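Local coordinates for sensor histidine kinase (PDB 3VA9), which is the sensor domain of a membrane-bound histidine kinase that probably transfers phosphate from ATP to a protein histidine in two-component signalling, at residues K19-I24 with A135-L140; S25-A30 with A62-L67; D89-Q94 with R120-I125; T36-F41 with R97-G102. All coordinates share one frame; numbering follows the deposited sequence.

Contact 1 (K19-I24 with A135-L140); sequences KALLAI and AEQALL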
loop_
_atom_site.group_PDB
_atom_site.type_symbol
_atom_site.label_atom_id
_atom_site.label_comp_id
_atom_site.label_asym_id
_atom_site.label_seq_id
_atom_site.Cartn_x
_atom_site.Cartn_y
_atom_site.Cartn_z
ATOM N N LYS A 19 -3.440 -19.172 2.026
ATOM C CA LYS A 19 -2.258 -18.566 1.436
ATOM C C LYS A 19 -2.580 -17.150 0.954
ATOM O O LYS A 19 -1.729 -16.259 1.002
ATOM C CB LYS A 19 -1.755 -19.430 0.276
ATOM C CG LYS A 19 -0.578 -18.850 -0.496
ATOM C CD LYS A 19 -0.182 -19.771 -1.642
ATOM C CE LYS A 19 0.992 -19.215 -2.434
ATOM N NZ LYS A 19 1.345 -20.096 -3.585
ATOM N N ALA A 20 -3.815 -16.950 0.501
ATOM C CA ALA A 20 -4.248 -15.657 -0.022
ATOM C C ALA A 20 -4.453 -14.624 1.085
ATOM O O ALA A 20 -4.162 -13.440 0.897
ATOM C CB ALA A 20 -5.520 -15.810 -0.854
ATOM N N LEU A 21 -4.951 -15.074 2.233
ATOM C CA LEU A 21 -5.188 -14.183 3.367
ATOM C C LEU A 21 -3.878 -13.681 3.975
ATOM O O LEU A 21 -3.791 -12.538 4.413
ATOM C CB LEU A 21 -6.045 -14.871 4.433
ATOM C CG LEU A 21 -7.473 -15.255 4.036
ATOM C CD1 LEU A 21 -8.173 -15.981 5.182
ATOM C CD2 LEU A 21 -8.272 -14.030 3.597
ATOM N N LEU A 22 -2.868 -14.546 4.005
ATOM C CA LEU A 22 -1.534 -14.149 4.435
ATOM C C LEU A 22 -1.036 -13.042 3.526
ATOM O O LEU A 22 -0.578 -11.995 3.990
ATOM C CB LEU A 22 -0.570 -15.334 4.359
ATOM C CG LEU A 22 -0.740 -16.440 5.400
ATOM C CD1 LEU A 22 0.206 -17.605 5.108
ATOM C CD2 LEU A 22 -0.513 -15.884 6.800
ATOM N N ALA A 23 -1.140 -13.286 2.222
ATOM C CA ALA A 23 -0.673 -12.345 1.210
ATOM C C ALA A 23 -1.364 -10.984 1.322
ATOM O O ALA A 23 -0.745 -9.951 1.097
ATOM C CB ALA A 23 -0.863 -12.932 -0.186
ATOM N N ILE A 24 -2.648 -10.996 1.669
ATOM C CA ILE A 24 -3.432 -9.770 1.802
ATOM C C ILE A 24 -2.985 -8.952 3.010
ATOM O O ILE A 24 -2.938 -7.724 2.963
ATOM C CB ILE A 24 -4.936 -10.090 1.927
ATOM C CG1 ILE A 24 -5.483 -10.588 0.589
ATOM C CG2 ILE A 24 -5.712 -8.871 2.393
ATOM C CD1 ILE A 24 -6.901 -11.084 0.671
ATOM N N ALA A 135 -14.086 -11.621 0.770
ATOM C CA ALA A 135 -14.350 -12.453 -0.400
ATOM C C ALA A 135 -13.659 -13.813 -0.307
ATOM O O ALA A 135 -14.246 -14.833 -0.661
ATOM C CB ALA A 135 -13.942 -11.732 -1.677
ATOM N N GLU A 136 -12.416 -13.830 0.165
ATOM C CA GLU A 136 -11.688 -15.085 0.330
ATOM C C GLU A 136 -12.275 -15.914 1.465
ATOM O O GLU A 136 -12.326 -17.143 1.385
ATOM C CB GLU A 136 -10.203 -14.826 0.585
ATOM C CG GLU A 136 -9.404 -14.497 -0.662
ATOM C CD GLU A 136 -9.247 -15.686 -1.585
ATOM O OE1 GLU A 136 -9.059 -16.812 -1.079
ATOM O OE2 GLU A 136 -9.305 -15.497 -2.820
ATOM N N GLN A 137 -12.711 -15.238 2.525
ATOM C CA GLN A 137 -13.358 -15.914 3.646
ATOM C C GLN A 137 -14.694 -16.511 3.207
ATOM O O GLN A 137 -14.950 -17.694 3.410
ATOM C CB GLN A 137 -13.542 -14.959 4.832
ATOM C CG GLN A 137 -12.248 -14.640 5.577
ATOM C CD GLN A 137 -12.409 -13.534 6.602
ATOM O OE1 GLN A 137 -13.101 -12.542 6.365
ATOM N NE2 GLN A 137 -11.758 -13.692 7.745
ATOM N N ALA A 138 -15.540 -15.688 2.599
ATOM C CA ALA A 138 -16.793 -16.176 2.041
ATOM C C ALA A 138 -16.513 -17.322 1.073
ATOM O O ALA A 138 -17.179 -18.360 1.113
ATOM C CB ALA A 138 -17.540 -15.052 1.338
ATOM N N LEU A 139 -15.516 -17.129 0.214
ATOM C CA LEU A 139 -15.139 -18.123 -0.787
ATOM C C LEU A 139 -14.790 -19.470 -0.166
ATOM O O LEU A 139 -15.343 -20.502 -0.550
ATOM C CB LEU A 139 -13.959 -17.621 -1.620
ATOM C CG LEU A 139 -13.419 -18.582 -2.679
ATOM C CD1 LEU A 139 -14.519 -18.973 -3.657
ATOM C CD2 LEU A 139 -12.234 -17.960 -3.408
ATOM N N LEU A 140 -13.864 -19.458 0.787
ATOM C CA LEU A 140 -13.467 -20.674 1.487
ATOM C C LEU A 140 -14.689 -21.390 2.054
ATOM O O LEU A 140 -14.868 -22.591 1.846
ATOM C CB LEU A 140 -12.469 -20.347 2.605
ATOM C CG LEU A 140 -11.911 -21.492 3.457
ATOM C CD1 LEU A 140 -10.635 -21.062 4.163
ATOM C CD2 LEU A 140 -12.933 -21.991 4.468
#

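Contact 2 (S25-A30 with A62-L67); sequences SAIQQA and ARLDGL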
loop_
_atom_site.group_PDB
_atom_site.type_symbol
_atom_site.label_atom_id
_atom_site.label_comp_id
_atom_site.label_asym_id
_atom_site.label_seq_id
_atom_site.Cartn_x
_atom_site.Cartn_y
_atom_site.Cartn_z
ATOM N N SER A 25 -2.659 -9.649 4.093
ATOM C CA SER A 25 -2.201 -9.010 5.317
ATOM C C SER A 25 -0.796 -8.448 5.138
ATOM O O SER A 25 -0.451 -7.415 5.701
ATOM C CB SER A 25 -2.226 -10.017 6.468
ATOM O OG SER A 25 -1.252 -9.699 7.439
ATOM N N ALA A 26 0.012 -9.139 4.346
ATOM C CA ALA A 26 1.358 -8.687 4.045
ATOM C C ALA A 26 1.343 -7.425 3.180
ATOM O O ALA A 26 2.286 -6.630 3.203
ATOM C CB ALA A 26 2.150 -9.804 3.369
ATOM N N ILE A 27 0.269 -7.237 2.421
ATOM C CA ILE A 27 0.124 -6.037 1.597
ATOM C C ILE A 27 -0.244 -4.812 2.437
ATOM O O ILE A 27 0.317 -3.732 2.263
ATOM C CB ILE A 27 -0.897 -6.254 0.461
ATOM C CG1 ILE A 27 -0.277 -7.151 -0.613
ATOM C CG2 ILE A 27 -1.331 -4.922 -0.140
ATOM C CD1 ILE A 27 -1.254 -7.649 -1.623
ATOM N N GLN A 28 -1.195 -4.997 3.342
ATOM C CA GLN A 28 -1.527 -3.993 4.346
ATOM C C GLN A 28 -0.268 -3.560 5.104
ATOM O O GLN A 28 0.012 -2.372 5.223
ATOM C CB GLN A 28 -2.558 -4.577 5.312
ATOM C CG GLN A 28 -2.740 -3.817 6.606
ATOM C CD GLN A 28 -3.554 -4.612 7.615
ATOM O OE1 GLN A 28 -3.006 -5.382 8.414
ATOM N NE2 GLN A 28 -4.873 -4.441 7.574
ATOM N N GLN A 29 0.491 -4.536 5.600
ATOM C CA GLN A 29 1.753 -4.270 6.287
ATOM C C GLN A 29 2.685 -3.362 5.483
ATOM O O GLN A 29 3.157 -2.340 5.992
ATOM C CB GLN A 29 2.474 -5.579 6.625
ATOM C CG GLN A 29 3.862 -5.384 7.237
ATOM C CD GLN A 29 4.584 -6.698 7.509
ATOM O OE1 GLN A 29 4.063 -7.777 7.227
ATOM N NE2 GLN A 29 5.792 -6.608 8.062
ATOM N N ALA A 30 2.947 -3.742 4.231
ATOM C CA ALA A 30 3.880 -3.008 3.371
ATOM C C ALA A 30 3.443 -1.566 3.115
ATOM O O ALA A 30 4.274 -0.663 3.064
ATOM C CB ALA A 30 4.092 -3.743 2.054
ATOM N N ALA A 62 6.041 -6.345 -5.295
ATOM C CA ALA A 62 6.266 -7.788 -5.408
ATOM C C ALA A 62 5.112 -8.606 -4.821
ATOM O O ALA A 62 4.702 -9.608 -5.397
ATOM C CB ALA A 62 7.579 -8.177 -4.756
ATOM N N ARG A 63 4.587 -8.169 -3.680
ATOM C CA ARG A 63 3.467 -8.860 -3.040
ATOM C C ARG A 63 2.162 -8.712 -3.817
ATOM O O ARG A 63 1.347 -9.637 -3.847
ATOM C CB ARG A 63 3.299 -8.381 -1.600
ATOM C CG ARG A 63 4.445 -8.813 -0.716
ATOM C CD ARG A 63 4.430 -8.139 0.637
ATOM N NE ARG A 63 5.675 -8.414 1.355
ATOM C CZ ARG A 63 5.991 -7.898 2.538
ATOM N NH1 ARG A 63 5.156 -7.070 3.153
ATOM N NH2 ARG A 63 7.148 -8.208 3.102
ATOM N N LEU A 64 1.965 -7.551 -4.440
ATOM C CA LEU A 64 0.821 -7.354 -5.325
ATOM C C LEU A 64 0.917 -8.248 -6.566
ATOM O O LEU A 64 -0.078 -8.848 -6.970
ATOM C CB LEU A 64 0.672 -5.883 -5.733
ATOM C CG LEU A 64 0.166 -4.938 -4.632
ATOM C CD1 LEU A 64 0.493 -3.484 -4.936
ATOM C CD2 LEU A 64 -1.325 -5.120 -4.380
ATOM N N ASP A 65 2.109 -8.322 -7.166
ATOM C CA ASP A 65 2.336 -9.170 -8.347
ATOM C C ASP A 65 2.011 -10.636 -8.030
ATOM O O ASP A 65 1.416 -11.346 -8.841
ATOM C CB ASP A 65 3.793 -9.094 -8.827
ATOM C CG ASP A 65 4.202 -7.714 -9.319
ATOM O OD1 ASP A 65 3.323 -6.895 -9.672
ATOM O OD2 ASP A 65 5.431 -7.464 -9.369
ATOM N N GLY A 66 2.423 -11.078 -6.846
ATOM C CA GLY A 66 2.233 -12.453 -6.417
ATOM C C GLY A 66 0.823 -12.798 -5.972
ATOM O O GLY A 66 0.343 -13.902 -6.214
ATOM N N LEU A 67 0.162 -11.863 -5.299
ATOM C CA LEU A 67 -1.226 -12.058 -4.918
ATOM C C LEU A 67 -2.031 -12.251 -6.186
ATOM O O LEU A 67 -2.924 -13.098 -6.255
ATOM C CB LEU A 67 -1.745 -10.838 -4.159
ATOM C CG LEU A 67 -3.244 -10.791 -3.868
ATOM C CD1 LEU A 67 -3.643 -11.894 -2.895
ATOM C CD2 LEU A 67 -3.632 -9.423 -3.328
#

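Contact 3 (D89-Q94 with R120-I125); sequences DMRMAQ and RLTERI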
loop_
_atom_site.group_PDB
_atom_site.type_symbol
_atom_site.label_atom_id
_atom_site.label_comp_id
_atom_site.label_asym_id
_atom_site.label_seq_id
_atom_site.Cartn_x
_atom_site.Cartn_y
_atom_site.Cartn_z
ATOM N N ASP A 89 -1.133 2.332 -6.183
ATOM C CA ASP A 89 -0.321 3.138 -7.099
ATOM C C ASP A 89 -0.485 4.656 -6.866
ATOM O O ASP A 89 0.494 5.404 -6.850
ATOM C CB ASP A 89 -0.617 2.784 -8.570
ATOM C CG ASP A 89 0.144 1.541 -9.059
ATOM O OD1 ASP A 89 0.800 0.848 -8.247
ATOM O OD2 ASP A 89 0.080 1.256 -10.275
ATOM N N MET A 90 -1.720 5.114 -6.690
ATOM C CA MET A 90 -1.949 6.523 -6.383
ATOM C C MET A 90 -1.333 6.904 -5.028
ATOM O O MET A 90 -0.769 7.976 -4.880
ATOM C CB MET A 90 -3.445 6.848 -6.395
ATOM C CG MET A 90 -4.152 6.534 -7.716
ATOM S SD MET A 90 -5.952 6.719 -7.602
ATOM C CE MET A 90 -6.049 8.433 -7.117
ATOM N N ARG A 91 -1.451 6.021 -4.044
ATOM C CA ARG A 91 -0.919 6.288 -2.709
ATOM C C ARG A 91 0.608 6.349 -2.732
ATOM O O ARG A 91 1.209 7.284 -2.200
ATOM C CB ARG A 91 -1.397 5.232 -1.705
ATOM C CG ARG A 91 -0.932 5.490 -0.266
ATOM C CD ARG A 91 -1.219 6.942 0.160
ATOM N NE ARG A 91 -0.982 7.152 1.589
ATOM C CZ ARG A 91 -0.801 8.338 2.157
ATOM N NH1 ARG A 91 -0.833 9.439 1.422
ATOM N NH2 ARG A 91 -0.590 8.426 3.468
ATOM N N MET A 92 1.232 5.355 -3.358
ATOM C CA MET A 92 2.690 5.357 -3.515
ATOM C C MET A 92 3.216 6.594 -4.244
ATOM O O MET A 92 4.273 7.107 -3.909
ATOM C CB MET A 92 3.177 4.082 -4.212
ATOM C CG MET A 92 2.988 2.810 -3.374
ATOM S SD MET A 92 3.773 2.862 -1.739
ATOM C CE MET A 92 2.333 2.927 -0.673
ATOM N N ALA A 93 2.476 7.078 -5.238
ATOM C CA ALA A 93 2.883 8.289 -5.946
ATOM C C ALA A 93 2.814 9.487 -5.014
ATOM O O ALA A 93 3.634 10.389 -5.098
ATOM C CB ALA A 93 2.019 8.523 -7.191
ATOM N N GLN A 94 1.828 9.497 -4.121
ATOM C CA GLN A 94 1.746 10.546 -3.103
ATOM C C GLN A 94 2.961 10.558 -2.155
ATOM O O GLN A 94 3.613 11.583 -1.990
ATOM C CB GLN A 94 0.445 10.426 -2.291
ATOM C CG GLN A 94 -0.819 10.679 -3.089
ATOM C CD GLN A 94 -2.037 10.839 -2.189
ATOM O OE1 GLN A 94 -2.158 10.174 -1.159
ATOM N NE2 GLN A 94 -2.940 11.728 -2.574
ATOM N N ARG A 120 -7.974 10.463 0.921
ATOM C CA ARG A 120 -8.338 9.374 1.827
ATOM C C ARG A 120 -7.920 8.009 1.277
ATOM O O ARG A 120 -8.567 6.991 1.535
ATOM C CB ARG A 120 -9.846 9.390 2.104
ATOM C CG ARG A 120 -10.360 10.662 2.771
ATOM C CD ARG A 120 -11.887 10.669 2.808
ATOM N NE ARG A 120 -12.439 11.890 3.395
ATOM C CZ ARG A 120 -13.738 12.182 3.431
ATOM N NH1 ARG A 120 -14.624 11.343 2.910
ATOM N NH2 ARG A 120 -14.153 13.314 3.986
ATOM N N LEU A 121 -6.835 7.996 0.518
ATOM C CA LEU A 121 -6.362 6.770 -0.108
ATOM C C LEU A 121 -6.107 5.665 0.915
ATOM O O LEU A 121 -6.315 4.482 0.632
ATOM C CB LEU A 121 -5.112 7.060 -0.939
ATOM C CG LEU A 121 -5.479 7.770 -2.244
ATOM C CD1 LEU A 121 -4.238 8.259 -3.019
ATOM C CD2 LEU A 121 -6.341 6.842 -3.083
ATOM N N THR A 122 -5.674 6.063 2.107
ATOM C CA THR A 122 -5.420 5.127 3.197
ATOM C C THR A 122 -6.695 4.396 3.644
ATOM O O THR A 122 -6.722 3.171 3.735
ATOM C CB THR A 122 -4.790 5.855 4.394
ATOM O OG1 THR A 122 -3.495 6.340 4.022
ATOM C CG2 THR A 122 -4.656 4.917 5.586
ATOM N N GLU A 123 -7.749 5.151 3.916
ATOM C CA GLU A 123 -9.039 4.563 4.244
ATOM C C GLU A 123 -9.519 3.683 3.098
ATOM O O GLU A 123 -10.002 2.571 3.316
ATOM C CB GLU A 123 -10.082 5.654 4.517
ATOM C CG GLU A 123 -9.828 6.489 5.771
ATOM C CD GLU A 123 -8.793 7.588 5.568
ATOM O OE1 GLU A 123 -8.275 7.740 4.440
ATOM O OE2 GLU A 123 -8.502 8.307 6.545
ATOM N N ARG A 124 -9.386 4.191 1.874
ATOM C CA ARG A 124 -9.902 3.501 0.697
ATOM C C ARG A 124 -9.164 2.186 0.452
ATOM O O ARG A 124 -9.774 1.183 0.074
ATOM C CB ARG A 124 -9.855 4.415 -0.528
ATOM C CG ARG A 124 -10.903 5.523 -0.498
ATOM C CD ARG A 124 -10.548 6.668 -1.424
ATOM N NE ARG A 124 -10.709 6.331 -2.834
ATOM C CZ ARG A 124 -10.319 7.118 -3.833
ATOM N NH1 ARG A 124 -9.726 8.276 -3.567
ATOM N NH2 ARG A 124 -10.508 6.746 -5.092
ATOM N N ILE A 125 -7.858 2.184 0.694
ATOM C CA ILE A 125 -7.087 0.956 0.575
ATOM C C ILE A 125 -7.522 -0.090 1.604
ATOM O O ILE A 125 -7.705 -1.259 1.262
ATOM C CB ILE A 125 -5.584 1.213 0.686
ATOM C CG1 ILE A 125 -5.075 1.892 -0.587
ATOM C CG2 ILE A 125 -4.841 -0.095 0.915
ATOM C CD1 ILE A 125 -3.797 2.676 -0.382
HETATM O O HOH W 1 -4.689 10.165 0.404
#

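Contact 4 (T36-F41 with R97-G102); sequences TSERGF and RVVELG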
loop_
_atom_site.group_PDB
_atom_site.type_symbol
_atom_site.label_atom_id
_atom_site.label_comp_id
_atom_site.label_asym_id
_atom_site.label_seq_id
_atom_site.Cartn_x
_atom_site.Cartn_y
_atom_site.Cartn_z
ATOM N N THR A 36 4.937 4.899 7.250
ATOM C CA THR A 36 5.667 5.190 8.472
ATOM C C THR A 36 7.146 5.503 8.181
ATOM O O THR A 36 7.744 6.365 8.825
ATOM C CB THR A 36 5.527 4.057 9.515
ATOM O OG1 THR A 36 5.797 4.580 10.820
ATOM C CG2 THR A 36 6.499 2.910 9.221
ATOM N N SER A 37 7.726 4.825 7.195
ATOM C CA SER A 37 9.130 5.055 6.858
ATOM C C SER A 37 9.329 6.435 6.239
ATOM O O SER A 37 10.278 7.135 6.566
ATOM C CB SER A 37 9.657 3.967 5.924
ATOM O OG SER A 37 9.670 2.732 6.598
ATOM N N GLU A 38 8.421 6.820 5.354
ATOM C CA GLU A 38 8.458 8.145 4.753
ATOM C C GLU A 38 8.340 9.236 5.821
ATOM O O GLU A 38 9.080 10.214 5.805
ATOM C CB GLU A 38 7.367 8.277 3.684
ATOM C CG GLU A 38 7.082 9.698 3.247
ATOM C CD GLU A 38 5.960 10.325 4.047
ATOM O OE1 GLU A 38 4.811 9.875 3.885
ATOM O OE2 GLU A 38 6.223 11.259 4.838
ATOM N N ARG A 39 7.419 9.059 6.758
ATOM C CA ARG A 39 7.288 9.993 7.879
ATOM C C ARG A 39 8.545 10.049 8.730
ATOM O O ARG A 39 8.976 11.122 9.125
ATOM C CB ARG A 39 6.080 9.638 8.741
ATOM C CG ARG A 39 4.804 9.777 7.966
ATOM C CD ARG A 39 3.574 9.571 8.814
ATOM N NE ARG A 39 2.405 9.767 7.967
ATOM C CZ ARG A 39 1.152 9.592 8.352
ATOM N NH1 ARG A 39 0.877 9.220 9.601
ATOM N NH2 ARG A 39 0.175 9.809 7.481
ATOM N N GLY A 40 9.138 8.894 9.000
ATOM C CA GLY A 40 10.386 8.846 9.748
ATOM C C GLY A 40 11.519 9.595 9.052
ATOM O O GLY A 40 12.329 10.252 9.713
ATOM N N PHE A 41 11.566 9.505 7.720
ATOM C CA PHE A 41 12.579 10.196 6.908
ATOM C C PHE A 41 12.401 11.713 6.942
ATOM O O PHE A 41 13.375 12.456 7.101
ATOM C CB PHE A 41 12.540 9.698 5.455
ATOM C CG PHE A 41 13.546 10.368 4.538
ATOM C CD1 PHE A 41 14.900 10.379 4.854
ATOM C CD2 PHE A 41 13.135 10.964 3.350
ATOM C CE1 PHE A 41 15.828 10.983 4.006
ATOM C CE2 PHE A 41 14.057 11.561 2.495
ATOM C CZ PHE A 41 15.409 11.571 2.824
ATOM N N ARG A 97 6.354 11.486 -3.704
ATOM C CA ARG A 97 6.513 12.920 -3.950
ATOM C C ARG A 97 6.968 13.623 -2.668
ATOM O O ARG A 97 7.831 14.497 -2.701
ATOM C CB ARG A 97 5.200 13.519 -4.471
ATOM C CG ARG A 97 5.200 15.032 -4.702
ATOM C CD ARG A 97 6.305 15.482 -5.665
ATOM N NE ARG A 97 6.529 14.532 -6.750
ATOM C CZ ARG A 97 7.671 14.438 -7.431
ATOM N NH1 ARG A 97 8.682 15.243 -7.138
ATOM N NH2 ARG A 97 7.807 13.536 -8.398
ATOM N N VAL A 98 6.376 13.230 -1.544
ATOM C CA VAL A 98 6.740 13.765 -0.242
ATOM C C VAL A 98 8.185 13.402 0.111
ATOM O O VAL A 98 8.932 14.231 0.622
ATOM C CB VAL A 98 5.839 13.197 0.857
ATOM C CG1 VAL A 98 6.345 13.634 2.222
ATOM C CG2 VAL A 98 4.384 13.615 0.638
ATOM N N VAL A 99 8.553 12.153 -0.154
ATOM C CA VAL A 99 9.912 11.656 0.063
ATOM C C VAL A 99 10.902 12.424 -0.818
ATOM O O VAL A 99 12.025 12.720 -0.402
ATOM C CB VAL A 99 9.993 10.135 -0.240
ATOM C CG1 VAL A 99 11.406 9.700 -0.533
ATOM C CG2 VAL A 99 9.416 9.330 0.909
ATOM N N GLU A 100 10.465 12.762 -2.029
ATOM C CA GLU A 100 11.289 13.519 -2.968
ATOM C C GLU A 100 11.557 14.942 -2.489
ATOM O O GLU A 100 12.694 15.414 -2.536
ATOM C CB GLU A 100 10.657 13.538 -4.363
ATOM C CG GLU A 100 11.000 12.320 -5.196
ATOM C CD GLU A 100 12.484 12.231 -5.512
ATOM O OE1 GLU A 100 13.118 13.289 -5.718
ATOM O OE2 GLU A 100 13.015 11.102 -5.564
ATOM N N LEU A 101 10.510 15.623 -2.033
ATOM C CA LEU A 101 10.675 16.942 -1.438
ATOM C C LEU A 101 11.549 16.834 -0.183
ATOM O O LEU A 101 12.498 17.592 -0.018
ATOM C CB LEU A 101 9.320 17.582 -1.134
ATOM C CG LEU A 101 8.539 18.024 -2.379
ATOM C CD1 LEU A 101 7.082 18.332 -2.045
ATOM C CD2 LEU A 101 9.215 19.221 -3.062
ATOM N N GLY A 102 11.229 15.887 0.692
ATOM C CA GLY A 102 12.142 15.511 1.757
ATOM C C GLY A 102 12.341 16.527 2.866
ATOM O O GLY A 102 11.833 17.646 2.790
#

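Contact 1 (K19-I24 with A135-L140)
Leu21 and Glu136 both carry CG anti to their own carbonyl carbon, and in Glu136 a chi1 of -79° sets CG beside its own backbone N. The two side chains slide past each other in opposite directions, with Leu21 CD2 lying 3.7 Å from Glu136 CB. A further bend in the glutamate (chi2 -70°) swings CD round toward Ala20, whose CB then sits 3.8 Å from that carbon and 3.7 Å from OE1. The methyl borders the carboxylate but has no polar hydrogen to donate to it. Ile24 adds a looser touch, CD1 to Glu136 CG at 4.4 Å, and on the outer side Leu21 CD1 comes to 4.3 Å from CG of Gln137, which lies on the surface.

No hydrogen bond crosses between the segments. The axes of 19-24 and 135-140 run nearly antiparallel at 171°, 10.3 Å apart, and the contact is a modest one built on a single glutamate reaching over from one helix to the small and branched apolar residues of the other. Glu136 is buried, and its OE2 is held by a hydrogen bond from Gln77 NE2; burial beside aliphatic groups would tend to favour the neutral acid, while that bond would oppose this.

Around the contact, Ile24 also leans on Leu129, Leu132 and Thr133 of helix 121-142, Glu136 touches Thr17 and Leu71 at the chain's loops, and helix 47-70 closes in through Val70 against Ala20 and Leu67 against Ala23.

Contact 2 (S25-A30 with A62-L67)
Ile27 and Arg63 mark the closest backbone approach here, their CA atoms 6.4 Å apart, where helical segments 25-30 and 62-67 run antiparallel at 160° with axes 9.7 Å apart. Arg63 enters as a knob into the hole formed by Ala26, Ile27, Gln29 and Ala30. Its chain is extended from CG to NE and passes over the small Ala26, CB to Arg63 CD 3.9 Å, on the way to the backbone beyond. There NH1 donates to Ala26 O at 2.9 Å, a bent bond (140° at the hydrogen) that comes from 32° off the carbonyl plane. That oxygen already accepts the helical bond from Ala30 N, and the two donors arrive from opposite faces of the plane. This is neighbour packing in a four-helix bundle: helices 18-44 and 47-70 are consecutive and form an antiparallel hairpin. A leucine at Arg63 would probably leave Ala26 O with just its helical partner of the two and open a gap beside Ala30 CB, which now lies 3.7 Å from NH1. Deeper in, the tip of Ile27 crosses two leucines at about a right angle. Ile27 CD1 meets Leu64 CD2 at 3.7 Å and Leu67 CD2 at 3.4 Å, the latter tighter than usual van der Waals contact. Behind this trio, Leu84 and Ile81 of helix 75-101 back Leu64 and Leu67, while Leu129 of helix 121-142 packs on Ile27.

Contact 3 (D89-Q94 with R120-I125)
Leu121 pushes its CD1 methyl between Met90 and Gln94, 3.7 Å from Met90 CB and 3.4 Å from Gln94 OE1, its side chain slanting across that of Gln94. Arg91 spans Leu121, Thr122 and, one turn further on, Ile125. Its CB meets Ile125 CD1 at 3.7 Å, the two side chains at about a right angle, and a bend (chi2 49°) then puts CD 4.0 Å from Leu121 CB. The guanidinium continues past Thr122, whose OG1 is near NE but not bonded to it. NH1 turns back to its own helix and donates to Gln94 OE1 at 3.0 Å, while NH2 forms a salt bridge with Glu35 of helix 18-44. Gln94 OE1 also accepts from a water, and that water takes the N-H of Leu121 at 3.1 Å, tying the start of helix 121-142 to helix 75-101. A methionine at Arg91 would probably cost Glu35 its salt bridge, leaving at most a long, weak pairing with Arg39, and Gln94 OE1 one grip, so that its amide could turn more easily. Segments 89-94 and 121-125 run antiparallel at 150°, the pairing of neighbours in the four-helix bundle of this CHASE3-type sensor domain.

Contact 4 (T36-F41 with R97-G102)
Glu38 and Val99 supply the tightest carbon packing: Val99 CG2 sits 3.3 Å from Glu38 CG and 3.6 Å from its CB, the two side chains slanting across one another. The glutamate leaves its backbone with CG anti to N (chi1 165°), and a bend at chi2 (-93°) carries CD to the Val98 side, where it lies near CG1 of that valine. Phe41 meets Val99 one turn further on, more loosely, with CE2 4.4 Å from Val99 CG1.

A second group of contacts sets polar atoms against carbon. Glu38 OE2 lies 3.5 Å from Val98 CG1, its chain crossing that of the valine at about a right angle; no hydrogen bond joins the segments, and Leu113 of helix 106-116 borders this buried glutamate as well. The Phe41 ring turns its edge to the other helix, and Val99 O lies in the ring plane 3.7 Å from CE2. The slightly positive ring hydrogens probably make this side the favourable one for a carbonyl.

The last kind is a matter of backbone. Gly102 is the first residue to leave the helix, with a positive phi that favours glycine, and its N still bonds to Val98 O at 2.8 Å. A CB here would be crowded by Val99 O.

Tyr49 and Arg50 of helix 47-70 flank Phe41. With their short axes at only 18° and running the same way, helices 18-44 and 75-101 are the first and third of an up-down-up-down four-helix bundle, the diagonal pair meeting across its core.

Overall arrangement
Contacts 1 and 2 follow each other along helix 18-44, their centres 13 Å apart, and Leu67 joins them: its CD1 lies 4.0 Å from Ala23 CB. Contact 4 lies at the far end of the same helix, centre about 32 Å from contact 1 and on the opposite side of the chain's centre. Contact 3 sits about 14 Å, centre to centre, from both contact 2 and contact 4. It shares helix 75-101 with contact 4 and helix 121-142 with contact 1, which uses that helix's far end. Three antiparallel contacts and one parallel contact thus sample the bundle lengthwise, and contact 1 closes the loop of chain that encloses the rest.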